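Local coordinates for protein polysaccharide deacetylase (Ammonifex degensii, PDB 4WCJ) that probably removes N-acetyl groups from poly-beta-1,6-N-acetyl-D-glucosamine as a zinc-binding member of carbohydrate esterase family 4, at residues A[60-65]-A[93-98]; A[177-182]-A[212-217]; A[184-189]-A[217-222]. One frame throughout, in Å; residues are numbered along the deposited sequence.

Contact 1: residues A[60-65]-A[93-98]; sequences QQLDYL and VLVTFD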
loop_
_atom_site.group_PDB
_atom_site.type_symbol
_atom_site.label_atom_id
_atom_site.label_comp_id
_atom_site.label_asym_id
_atom_site.label_seq_id
_atom_site.Cartn_x
_atom_site.Cartn_y
_atom_site.Cartn_z
ATOM N N GLN A 60 7.163 16.029 -7.452
ATOM C CA GLN A 60 8.097 16.824 -6.661
ATOM C C GLN A 60 8.508 16.096 -5.381
ATOM O O GLN A 60 9.669 16.159 -4.977
ATOM C CB GLN A 60 7.494 18.191 -6.337
ATOM C CG GLN A 60 7.482 19.144 -7.525
ATOM C CD GLN A 60 6.930 20.514 -7.183
ATOM O OE1 GLN A 60 6.610 20.796 -6.031
ATOM N NE2 GLN A 60 6.815 21.373 -8.190
ATOM N N GLN A 61 7.562 15.398 -4.751
ATOM C CA GLN A 61 7.868 14.602 -3.563
ATOM C C GLN A 61 8.857 13.485 -3.857
ATOM O O GLN A 61 9.816 13.276 -3.113
ATOM C CB GLN A 61 6.590 14.011 -2.967
ATOM C CG GLN A 61 5.747 15.025 -2.224
ATOM C CD GLN A 61 4.596 14.384 -1.482
ATOM O OE1 GLN A 61 4.356 13.180 -1.602
ATOM N NE2 GLN A 61 3.871 15.188 -0.708
ATOM N N LEU A 62 8.614 12.761 -4.942
ATOM C CA LEU A 62 9.509 11.691 -5.350
ATOM C C LEU A 62 10.877 12.264 -5.683
ATOM O O LEU A 62 11.900 11.739 -5.247
ATOM C CB LEU A 62 8.941 10.937 -6.551
ATOM C CG LEU A 62 7.565 10.314 -6.324
ATOM C CD1 LEU A 62 7.119 9.547 -7.568
ATOM C CD2 LEU A 62 7.585 9.407 -5.107
ATOM N N ASP A 63 10.881 13.355 -6.439
ATOM C CA ASP A 63 12.124 14.006 -6.821
ATOM C C ASP A 63 12.901 14.474 -5.596
ATOM O O ASP A 63 14.112 14.280 -5.525
ATOM C CB ASP A 63 11.851 15.180 -7.762
ATOM C CG ASP A 63 11.400 14.727 -9.139
ATOM O OD1 ASP A 63 11.608 13.542 -9.468
ATOM O OD2 ASP A 63 10.842 15.553 -9.893
ATOM N N TYR A 64 12.212 15.078 -4.631
ATOM C CA TYR A 64 12.895 15.561 -3.435
ATOM C C TYR A 64 13.566 14.417 -2.687
ATOM O O TYR A 64 14.726 14.519 -2.306
ATOM C CB TYR A 64 11.935 16.296 -2.498
ATOM C CG TYR A 64 12.620 16.768 -1.237
ATOM C CD1 TYR A 64 13.483 17.858 -1.263
ATOM C CD2 TYR A 64 12.425 16.112 -0.026
ATOM C CE1 TYR A 64 14.122 18.290 -0.119
ATOM C CE2 TYR A 64 13.064 16.540 1.128
ATOM C CZ TYR A 64 13.911 17.627 1.073
ATOM O OH TYR A 64 14.551 18.058 2.211
ATOM N N LEU A 65 12.831 13.329 -2.487
ATOM C CA LEU A 65 13.354 12.174 -1.767
ATOM C C LEU A 65 14.624 11.656 -2.427
ATOM O O LEU A 65 15.633 11.434 -1.762
ATOM C CB LEU A 65 12.301 11.065 -1.694
ATOM C CG LEU A 65 11.205 11.227 -0.637
ATOM C CD1 LEU A 65 10.154 10.140 -0.784
ATOM C CD2 LEU A 65 11.805 11.206 0.758
ATOM N N VAL A 93 12.822 3.702 1.318
ATOM C CA VAL A 93 11.414 4.064 1.145
ATOM C C VAL A 93 10.700 3.155 0.146
ATOM O O VAL A 93 11.215 2.882 -0.934
ATOM C CB VAL A 93 11.248 5.533 0.681
ATOM C CG1 VAL A 93 9.823 5.803 0.211
ATOM C CG2 VAL A 93 11.603 6.484 1.804
ATOM N N LEU A 94 9.514 2.688 0.532
ATOM C CA LEU A 94 8.612 1.973 -0.361
ATOM C C LEU A 94 7.380 2.824 -0.660
ATOM O O LEU A 94 6.717 3.325 0.260
ATOM C CB LEU A 94 8.185 0.639 0.252
ATOM C CG LEU A 94 7.153 -0.176 -0.536
ATOM C CD1 LEU A 94 7.657 -0.488 -1.938
ATOM C CD2 LEU A 94 6.814 -1.459 0.193
ATOM N N VAL A 95 7.079 2.993 -1.942
ATOM C CA VAL A 95 5.867 3.687 -2.362
ATOM C C VAL A 95 4.705 2.701 -2.456
ATOM O O VAL A 95 4.830 1.649 -3.086
ATOM C CB VAL A 95 6.061 4.390 -3.728
ATOM C CG1 VAL A 95 4.762 5.035 -4.190
ATOM C CG2 VAL A 95 7.179 5.413 -3.643
ATOM N N THR A 96 3.589 3.021 -1.800
ATOM C CA THR A 96 2.380 2.206 -1.922
ATOM C C THR A 96 1.133 3.055 -2.187
ATOM O O THR A 96 1.045 4.225 -1.777
ATOM C CB THR A 96 2.125 1.329 -0.655
ATOM O OG1 THR A 96 1.553 2.123 0.396
ATOM C CG2 THR A 96 3.406 0.657 -0.184
ATOM N N PHE A 97 0.169 2.439 -2.867
ATOM C CA PHE A 97 -1.139 3.030 -3.122
ATOM C C PHE A 97 -2.245 2.097 -2.655
ATOM O O PHE A 97 -2.164 0.891 -2.898
ATOM C CB PHE A 97 -1.337 3.313 -4.613
ATOM C CG PHE A 97 -0.615 4.527 -5.102
ATOM C CD1 PHE A 97 0.744 4.493 -5.332
ATOM C CD2 PHE A 97 -1.305 5.706 -5.328
ATOM C CE1 PHE A 97 1.408 5.611 -5.789
ATOM C CE2 PHE A 97 -0.645 6.830 -5.782
ATOM C CZ PHE A 97 0.711 6.785 -6.005
ATOM N N ASP A 98 -3.272 2.654 -2.015
ATOM C CA ASP A 98 -4.462 1.891 -1.598
ATOM C C ASP A 98 -5.699 2.198 -2.429
ATOM O O ASP A 98 -5.981 3.358 -2.677
ATOM C CB ASP A 98 -4.814 2.177 -0.135
ATOM C CG ASP A 98 -3.901 1.468 0.841
ATOM O OD1 ASP A 98 -2.922 0.823 0.399
ATOM O OD2 ASP A 98 -4.163 1.576 2.056
#
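L62 and L65, one turn apart on helix 55-67, face V93 and V95, two residues apart on one side of strand 91-99. L62 makes its approach gradually. Its CB still lies 6.5 Å from CG2 of V95, and CG, set anti to the carbonyl carbon (chi1 -58°), carries the chain across toward the strand. There the branches part: CD2 reaches CG2 of V95 at 4.3 Å, while CD1 stays 5.7 Å from that same CG2. The second pair is looser still, with CD1 of L65 at 4.5 Å from CG1 of V93. No hydrogen bond crosses the interface, and these apolar tips suit it: leucine is long enough to span the distance from helix to strand, and beta-branched valine is at home in an extended backbone while offering a methyl to each leucine. All four residues are buried. Around them L65 also touches L40 of strand 36-42 and A260 of helix 253-261, and V95 leans on F119 of strand 119-123. Helix 55-67 thus packs on the parallel sheet of the beta-alpha barrel, against the strand that runs on to the zinc ligand D99.

Contact 2: residues A[177-182]-A[212-217]; sequences GRERLF and TPTTDE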
loop_
_atom_site.group_PDB
_atom_site.type_symbol
_atom_site.label_atom_id
_atom_site.label_comp_id
_atom_site.label_asym_id
_atom_site.label_seq_id
_atom_site.Cartn_x
_atom_site.Cartn_y
_atom_site.Cartn_z
ATOM N N GLY A 177 -18.142 -11.526 15.437
ATOM C CA GLY A 177 -18.669 -12.647 14.683
ATOM C C GLY A 177 -18.419 -12.543 13.193
ATOM O O GLY A 177 -19.109 -13.179 12.398
ATOM N N ARG A 178 -17.429 -11.742 12.809
ATOM C CA ARG A 178 -17.146 -11.512 11.397
ATOM C C ARG A 178 -15.835 -12.152 10.937
ATOM O O ARG A 178 -15.414 -11.941 9.799
ATOM C CB ARG A 178 -17.108 -10.009 11.095
ATOM C CG ARG A 178 -18.367 -9.447 10.442
ATOM C CD ARG A 178 -19.510 -9.271 11.422
ATOM N NE ARG A 178 -20.599 -8.502 10.823
ATOM C CZ ARG A 178 -21.671 -8.069 11.483
ATOM N NH1 ARG A 178 -22.605 -7.376 10.844
ATOM N NH2 ARG A 178 -21.810 -8.326 12.779
ATOM N N GLU A 179 -15.192 -12.932 11.806
ATOM C CA GLU A 179 -13.894 -13.529 11.460
ATOM C C GLU A 179 -14.006 -14.527 10.309
ATOM O O GLU A 179 -13.081 -14.664 9.507
ATOM C CB GLU A 179 -13.248 -14.204 12.678
ATOM C CG GLU A 179 -14.211 -14.847 13.643
ATOM C CD GLU A 179 -14.660 -13.894 14.733
ATOM O OE1 GLU A 179 -15.659 -13.182 14.520
ATOM O OE2 GLU A 179 -14.017 -13.858 15.806
ATOM N N ARG A 180 -15.144 -15.206 10.222
ATOM C CA ARG A 180 -15.415 -16.115 9.113
ATOM C C ARG A 180 -15.524 -15.343 7.799
ATOM O O ARG A 180 -14.883 -15.697 6.804
ATOM C CB ARG A 180 -16.697 -16.903 9.379
ATOM C CG ARG A 180 -17.178 -17.780 8.231
ATOM C CD ARG A 180 -18.468 -18.482 8.638
ATOM N NE ARG A 180 -19.089 -19.237 7.553
ATOM C CZ ARG A 180 -20.196 -19.961 7.695
ATOM N NH1 ARG A 180 -20.701 -20.620 6.660
ATOM N NH2 ARG A 180 -20.799 -20.029 8.877
ATOM N N LEU A 181 -16.334 -14.286 7.811
ATOM C CA LEU A 181 -16.526 -13.433 6.644
ATOM C C LEU A 181 -15.201 -12.859 6.162
ATOM O O LEU A 181 -14.964 -12.747 4.953
ATOM C CB LEU A 181 -17.509 -12.300 6.965
ATOM C CG LEU A 181 -17.625 -11.167 5.936
ATOM C CD1 LEU A 181 -18.189 -11.678 4.614
ATOM C CD2 LEU A 181 -18.454 -9.995 6.465
ATOM N N PHE A 182 -14.336 -12.498 7.105
ATOM C CA PHE A 182 -13.041 -11.930 6.738
ATOM C C PHE A 182 -12.151 -12.968 6.071
ATOM O O PHE A 182 -11.415 -12.663 5.128
ATOM C CB PHE A 182 -12.324 -11.355 7.959
ATOM C CG PHE A 182 -10.972 -10.783 7.641
ATOM C CD1 PHE A 182 -10.863 -9.530 7.052
ATOM C CD2 PHE A 182 -9.816 -11.496 7.913
ATOM C CE1 PHE A 182 -9.624 -8.998 6.746
ATOM C CE2 PHE A 182 -8.580 -10.973 7.617
ATOM C CZ PHE A 182 -8.478 -9.718 7.022
ATOM N N THR A 212 -6.695 -6.942 14.026
ATOM C CA THR A 212 -6.665 -7.570 15.341
ATOM C C THR A 212 -5.729 -8.780 15.269
ATOM O O THR A 212 -5.333 -9.190 14.177
ATOM C CB THR A 212 -8.074 -8.028 15.798
ATOM O OG1 THR A 212 -8.608 -8.973 14.862
ATOM C CG2 THR A 212 -9.024 -6.851 15.919
ATOM N N PRO A 213 -5.350 -9.352 16.425
ATOM C CA PRO A 213 -4.600 -10.611 16.358
ATOM C C PRO A 213 -5.371 -11.705 15.628
ATOM O O PRO A 213 -4.762 -12.587 15.009
ATOM C CB PRO A 213 -4.407 -10.970 17.836
ATOM C CG PRO A 213 -4.361 -9.654 18.512
ATOM C CD PRO A 213 -5.344 -8.790 17.788
ATOM N N THR A 214 -6.699 -11.636 15.682
ATOM C CA THR A 214 -7.524 -12.637 15.024
ATOM C C THR A 214 -7.393 -12.494 13.515
ATOM O O THR A 214 -7.175 -13.485 12.807
ATOM C CB THR A 214 -9.003 -12.532 15.439
ATOM O OG1 THR A 214 -9.128 -12.839 16.831
ATOM C CG2 THR A 214 -9.850 -13.514 14.638
ATOM N N THR A 215 -7.494 -11.267 13.015
ATOM C CA THR A 215 -7.365 -11.050 11.573
ATOM C C THR A 215 -5.911 -11.246 11.118
ATOM O O THR A 215 -5.669 -11.762 10.018
ATOM C CB THR A 215 -7.881 -9.648 11.114
ATOM O OG1 THR A 215 -7.085 -8.603 11.682
ATOM C CG2 THR A 215 -9.333 -9.465 11.491
ATOM N N ASP A 216 -4.950 -10.866 11.962
ATOM C CA ASP A 216 -3.531 -11.105 11.657
ATOM C C ASP A 216 -3.264 -12.583 11.406
ATOM O O ASP A 216 -2.512 -12.959 10.498
ATOM C CB ASP A 216 -2.628 -10.639 12.798
ATOM C CG ASP A 216 -2.541 -9.141 12.911
ATOM O OD1 ASP A 216 -2.869 -8.431 11.933
ATOM O OD2 ASP A 216 -2.126 -8.674 13.996
ATOM N N GLU A 217 -3.886 -13.420 12.227
ATOM C CA GLU A 217 -3.670 -14.856 12.154
ATOM C C GLU A 217 -4.306 -15.443 10.904
ATOM O O GLU A 217 -3.740 -16.325 10.268
ATOM C CB GLU A 217 -4.219 -15.543 13.415
ATOM C CG GLU A 217 -4.191 -17.060 13.371
ATOM C CD GLU A 217 -2.783 -17.627 13.358
ATOM O OE1 GLU A 217 -1.814 -16.852 13.506
ATOM O OE2 GLU A 217 -2.650 -18.862 13.220
#
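The capping box that starts helix 213-221 supplies T215, whose CB sits over one face of the F182 ring on helix 179-197. The nearest ring atom is CE2, 3.8 Å from CB of T215. Measured to the ring centroid, that CB is 4.2 Å away and 28° off the ring normal, a CH-pi contact. The methyl CG2 of T215 covers the rim of the same face, 4.1 Å from CD2 of F182, and the two side chains cross at about a right angle. F182 gets there because its CG is anti to the backbone N, which sends the ring out toward the neighbouring helix.

In the capping box, T212 is the N-cap and the two threonines bond reciprocally. OG1 of T212 accepts from N of T215 at 3.1 Å, and OG1 of T215 accepts from N of T212 at 2.9 Å, with a nearly straight angle of 167° at the hydrogen. The torsion of T215 (chi1 64°) puts OG1 between its backbone N and carbonyl carbon, turned back to the box, and leaves the carbon side of the residue for phenylalanine. Threonine therefore serves both needs: a hydroxyl for the cap and an apolar flank for the ring. That hydroxyl is also hydrogen-bonded to OH of Y206, a residue that packs on F182 as well.

Nearer the start of helix 179-197, CB of E179 meets CG2 of T214 at 4.0 Å, an exposed margin where only the aliphatic root of the glutamate touches and a polar end is easily tolerated. The F182 side chain lies about 9 Å from that of the zinc ligand H157 and about 12 Å from the zinc ion itself.

Contact 3: residues A[184-189]-A[217-222]; sequences EDTARG and EILRTQ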
loop_
_atom_site.group_PDB
_atom_site.type_symbol
_atom_site.label_atom_id
_atom_site.label_comp_id
_atom_site.label_asym_id
_atom_site.label_seq_id
_atom_site.Cartn_x
_atom_site.Cartn_y
_atom_site.Cartn_z
ATOM N N GLU A 184 -13.174 -15.639 4.398
ATOM C CA GLU A 184 -13.727 -16.011 3.100
ATOM C C GLU A 184 -13.429 -14.934 2.062
ATOM O O GLU A 184 -13.066 -15.235 0.922
ATOM C CB GLU A 184 -15.232 -16.261 3.211
ATOM C CG GLU A 184 -15.563 -17.667 3.713
ATOM C CD GLU A 184 -16.892 -17.751 4.445
ATOM O OE1 GLU A 184 -17.496 -16.690 4.729
ATOM O OE2 GLU A 184 -17.327 -18.889 4.740
ATOM N N ASP A 185 -13.571 -13.682 2.477
ATOM C CA ASP A 185 -13.285 -12.543 1.608
ATOM C C ASP A 185 -11.820 -12.518 1.196
ATOM O O ASP A 185 -11.491 -12.272 0.035
ATOM C CB ASP A 185 -13.657 -11.246 2.321
ATOM C CG ASP A 185 -13.385 -10.018 1.486
ATOM O OD1 ASP A 185 -12.253 -9.499 1.558
ATOM O OD2 ASP A 185 -14.310 -9.567 0.778
ATOM N N THR A 186 -10.940 -12.767 2.158
ATOM C CA THR A 186 -9.501 -12.794 1.892
ATOM C C THR A 186 -9.137 -13.903 0.919
ATOM O O THR A 186 -8.338 -13.691 0.007
ATOM C CB THR A 186 -8.688 -12.952 3.199
ATOM O OG1 THR A 186 -9.034 -11.892 4.099
ATOM C CG2 THR A 186 -7.197 -12.878 2.912
ATOM N N ALA A 187 -9.733 -15.078 1.091
ATOM C CA ALA A 187 -9.459 -16.200 0.196
ATOM C C ALA A 187 -9.975 -15.897 -1.202
ATOM O O ALA A 187 -9.350 -16.261 -2.194
ATOM C CB ALA A 187 -10.081 -17.483 0.724
ATOM N N ARG A 188 -11.118 -15.225 -1.276
ATOM C CA ARG A 188 -11.677 -14.842 -2.565
ATOM C C ARG A 188 -10.756 -13.835 -3.236
ATOM O O ARG A 188 -10.484 -13.916 -4.439
ATOM C CB ARG A 188 -13.087 -14.273 -2.399
ATOM C CG ARG A 188 -13.750 -13.853 -3.709
ATOM C CD ARG A 188 -15.179 -13.370 -3.493
ATOM N NE ARG A 188 -15.957 -13.376 -4.732
ATOM C CZ ARG A 188 -17.247 -13.060 -4.808
ATOM N NH1 ARG A 188 -17.913 -12.705 -3.717
ATOM N NH2 ARG A 188 -17.873 -13.101 -5.976
ATOM N N GLY A 189 -10.262 -12.890 -2.446
ATOM C CA GLY A 189 -9.380 -11.857 -2.959
ATOM C C GLY A 189 -8.114 -12.474 -3.532
ATOM O O GLY A 189 -7.688 -12.121 -4.632
ATOM N N GLU A 217 -3.886 -13.420 12.227
ATOM C CA GLU A 217 -3.670 -14.856 12.154
ATOM C C GLU A 217 -4.306 -15.443 10.904
ATOM O O GLU A 217 -3.740 -16.325 10.268
ATOM C CB GLU A 217 -4.219 -15.543 13.415
ATOM C CG GLU A 217 -4.191 -17.060 13.371
ATOM C CD GLU A 217 -2.783 -17.627 13.358
ATOM O OE1 GLU A 217 -1.814 -16.852 13.506
ATOM O OE2 GLU A 217 -2.650 -18.862 13.220
ATOM N N ILE A 218 -5.483 -14.944 10.545
ATOM C CA ILE A 218 -6.131 -15.383 9.325
ATOM C C ILE A 218 -5.214 -15.085 8.139
ATOM O O ILE A 218 -4.969 -15.957 7.284
ATOM C CB ILE A 218 -7.497 -14.708 9.145
ATOM C CG1 ILE A 218 -8.486 -15.271 10.169
ATOM C CG2 ILE A 218 -8.016 -14.924 7.732
ATOM C CD1 ILE A 218 -9.785 -14.500 10.239
ATOM N N LEU A 219 -4.682 -13.865 8.093
ATOM C CA LEU A 219 -3.725 -13.522 7.037
ATOM C C LEU A 219 -2.497 -14.436 7.039
ATOM O O LEU A 219 -2.029 -14.865 5.977
ATOM C CB LEU A 219 -3.285 -12.065 7.170
ATOM C CG LEU A 219 -4.411 -11.045 7.007
ATOM C CD1 LEU A 219 -3.895 -9.629 7.244
ATOM C CD2 LEU A 219 -5.060 -11.180 5.636
ATOM N N ARG A 220 -1.970 -14.745 8.222
ATOM C CA ARG A 220 -0.778 -15.577 8.293
ATOM C C ARG A 220 -1.066 -16.957 7.719
ATOM O O ARG A 220 -0.298 -17.473 6.898
ATOM C CB ARG A 220 -0.270 -15.708 9.730
ATOM C CG ARG A 220 1.104 -16.359 9.836
ATOM C CD ARG A 220 1.421 -16.788 11.263
ATOM N NE ARG A 220 0.520 -17.842 11.724
ATOM C CZ ARG A 220 0.710 -19.140 11.504
ATOM N NH1 ARG A 220 1.771 -19.558 10.819
ATOM N NH2 ARG A 220 -0.164 -20.023 11.965
ATOM N N THR A 221 -2.180 -17.549 8.139
ATOM C CA THR A 221 -2.514 -18.901 7.704
ATOM C C THR A 221 -2.878 -18.934 6.227
ATOM O O THR A 221 -2.790 -19.981 5.590
ATOM C CB THR A 221 -3.672 -19.511 8.529
ATOM O OG1 THR A 221 -4.897 -18.828 8.233
ATOM C CG2 THR A 221 -3.379 -19.413 10.013
ATOM N N GLN A 222 -3.271 -17.790 5.673
ATOM C CA GLN A 222 -3.555 -17.723 4.245
ATOM C C GLN A 222 -2.327 -17.315 3.438
ATOM O O GLN A 222 -2.429 -17.013 2.249
ATOM C CB GLN A 222 -4.718 -16.777 3.972
ATOM C CG GLN A 222 -6.048 -17.388 4.349
ATOM C CD GLN A 222 -7.221 -16.624 3.801
ATOM O OE1 GLN A 222 -7.131 -16.003 2.744
ATOM N NE2 GLN A 222 -8.339 -16.652 4.523
#
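T186 and Q222 cross obliquely, the amide end of the glutamine meeting CB and CG2 of the threonine. Q222 has its CG anti to the carbonyl carbon and is extended beyond it (chi2 -167°), which lets a residue just past the end of helix 213-221 reach across to helix 179-197. Its OE1 comes to 3.1 Å from CG2 of T186, a tight approach, and to 3.9 Å from CB of A187. NE2 passes 3.9 Å from CB of T186 and donates to the carbonyl O of A183. Glutamine suits this place because it can both span the gap and join the two helices through that bond.

T186 turns its methyl, not its hydroxyl, to the partner helix: CG2 is anti to the backbone N, while OG1 is hydrogen-bonded to the carbonyl O of F182 in its own helix. On its other flank CG2 is 3.9 Å from CD2 of L219, so one methyl serves both a leucine branch and an amide. The small side chain of A187 leaves room for the glutamine to come close.

Elsewhere on helix 179-197, D185 accepts from N of Y159 and N of D160, tying the helix to the loop that follows the zinc ligand H157. I218 and L219 continue the seam between the helices by packing on F182, and L219 also touches Y206, just after strand 203-205.

How the contacts relate
Contact 1 comes first along the chain and closes before the others open. Contacts 2 and 3 interleave: 177-182 and 184-189 follow one another on helix 179-197, then 212-217 and 217-222 on helix 213-221, sharing E217. These two have centres 9 Å apart and touch through F182, I218 and L219, forming one continuous helix-helix seam. Contact 1, joining helix 55-67 to strand 91-99, lies across the centre of the chain, its centre 31 Å from that of contact 2 and 29 Å from that of contact 3. Helix-on-sheet packing on one side of the barrel and helix-on-helix packing on the other thus flank the region holding the zinc ion.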